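Side-chain contact in uncharacterized protein (Actinomyces odontolyticus, PDB 4MJG), which is of unknown function but belongs to the DUF4853 family and is probably made as a bacterial lipoprotein built around an antiparallel sheet: residues K99-D102 with T106-I109. Residues are numbered along the deposited sequence; the frame is centred on the assembly and turned at random.
Sequences KQID and TRGI
The loop that links strand 92-97, at one border of the antiparallel sheet, to its neighbour 107-113 is closed at its far end by Asp-102 and Thr-106, a worked example of how one aspartate can tie a connection between adjacent strands. The backbone bond comes first: Asp-102 N reaches Thr-106 O at 3.0 Å, with an N-H...O angle of 164°. The aspartate side chain then folds back over the turn. With CG set between its own backbone N and carbonyl carbon (chi1 85°), OD1 is brought to the threonine and accepts twice there. Thr-106 N meets it nearly along the C-O direction, 3.2 Å from Asp-102 OD1. The hydroxyl OG1 of Thr-106 donates from above the carboxylate plane, 2.7 Å from Asp-102 OD1, and Asp-104 N, inside the turn, adds a weak third bond to that oxygen.

This is a hairpin connection between two neighbouring antiparallel strands, and its start is held to strand 107-113 by Asp-98, whose backbone O takes the NE of Arg-107 and whose carboxylate takes Gly-108 N. Between the two ties, Ile-101 and Arg-107 cross at about a right angle, the isoleucine CG1 lying 3.9 Å from the arginine CB. Ile-101 CG2, the other branch, lies against the Thr-106 backbone, 3.4 Å from Thr-106 N. Arg-107 sets CG anti to its backbone N (chi1 -163°) and then runs extended, which lays CG 4.0 Å from Gln-100 O and carries NE on to Asp-98 O. A valine in place of Thr-106 would probably leave Asp-102 OD1 without its hydroxyl donor, and the carboxylate held by main-chain N-H groups alone and freer to turn. Strand 107-113 is flanked on its other edge by strand 118-123, while Phe-77 of helix 77-86 touches the Arg-107 side chain.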
loop_
_atom_site.group_PDB
_atom_site.type_symbol
_atom_site.label_atom_id
_atom_site.label_comp_id
_atom_site.label_asym_id
_atom_site.label_seq_id
_atom_site.Cartn_x
_atom_site.Cartn_y
_atom_site.Cartn_z
ATOM N N LYS A 99 -18.091 5.554 4.465
ATOM C CA LYS A 99 -19.323 5.852 5.190
ATOM C C LYS A 99 -20.082 4.582 5.580
ATOM O O LYS A 99 -20.853 4.602 6.534
ATOM C CB LYS A 99 -20.193 6.821 4.384
ATOM C CG LYS A 99 -19.535 8.184 4.214
ATOM C CD LYS A 99 -20.426 9.182 3.493
ATOM C CE LYS A 99 -20.382 8.990 1.986
ATOM N NZ LYS A 99 -21.186 10.022 1.280
ATOM N N GLN A 100 -19.828 3.474 4.885
ATOM C CA GLN A 100 -20.532 2.218 5.157
ATOM C C GLN A 100 -19.693 0.999 4.775
ATOM O O GLN A 100 -18.780 1.108 3.964
ATOM C CB GLN A 100 -21.849 2.208 4.384
ATOM C CG GLN A 100 -22.775 1.046 4.700
ATOM C CD GLN A 100 -24.151 1.221 4.093
ATOM O OE1 GLN A 100 -24.397 2.165 3.339
ATOM N NE2 GLN A 100 -25.061 0.309 4.418
ATOM N N ILE A 101 -19.997 -0.150 5.381
ATOM C CA ILE A 101 -19.383 -1.423 4.989
ATOM C C ILE A 101 -20.004 -1.872 3.667
ATOM O O ILE A 101 -21.228 -1.862 3.526
ATOM C CB ILE A 101 -19.587 -2.527 6.055
ATOM C CG1 ILE A 101 -19.004 -2.083 7.403
ATOM C CG2 ILE A 101 -18.950 -3.829 5.599
ATOM C CD1 ILE A 101 -18.545 -3.203 8.323
ATOM N N ASP A 102 -19.170 -2.272 2.708
ATOM C CA ASP A 102 -19.656 -2.673 1.377
ATOM C C ASP A 102 -20.197 -4.117 1.373
ATOM O O ASP A 102 -20.378 -4.716 2.438
ATOM C CB ASP A 102 -18.565 -2.463 0.315
ATOM C CG ASP A 102 -17.600 -3.633 0.212
ATOM O OD1 ASP A 102 -17.226 -4.208 1.256
ATOM O OD2 ASP A 102 -17.216 -3.978 -0.925
ATOM N N THR A 106 -16.395 -5.509 4.090
ATOM C CA THR A 106 -15.144 -4.771 4.259
ATOM C C THR A 106 -15.412 -3.274 4.326
ATOM O O THR A 106 -16.316 -2.773 3.658
ATOM C CB THR A 106 -14.144 -5.036 3.112
ATOM O OG1 THR A 106 -14.638 -4.457 1.899
ATOM C CG2 THR A 106 -13.913 -6.535 2.913
ATOM N N ARG A 107 -14.630 -2.568 5.141
ATOM C CA ARG A 107 -14.746 -1.113 5.270
ATOM C C ARG A 107 -13.376 -0.496 5.186
ATOM O O ARG A 107 -12.456 -0.932 5.881
ATOM C CB ARG A 107 -15.387 -0.728 6.599
ATOM C CG ARG A 107 -15.898 0.702 6.639
ATOM C CD ARG A 107 -16.566 1.007 7.969
ATOM N NE ARG A 107 -17.034 2.383 8.041
ATOM C CZ ARG A 107 -17.584 2.933 9.119
ATOM N NH1 ARG A 107 -17.739 2.226 10.237
ATOM N NH2 ARG A 107 -17.974 4.200 9.081
ATOM N N GLY A 108 -13.250 0.530 4.353
ATOM C CA GLY A 108 -11.951 1.102 4.044
ATOM C C GLY A 108 -11.666 2.438 4.703
ATOM O O GLY A 108 -12.574 3.238 4.935
ATOM N N ILE A 109 -10.392 2.659 5.018
ATOM C CA ILE A 109 -9.883 3.985 5.346
ATOM C C ILE A 109 -8.779 4.284 4.339
ATOM O O ILE A 109 -7.888 3.456 4.121
ATOM C CB ILE A 109 -9.313 4.064 6.771
ATOM C CG1 ILE A 109 -10.402 3.725 7.791
ATOM C CG2 ILE A 109 -8.754 5.459 7.048
ATOM C CD1 ILE A 109 -9.880 3.531 9.195
#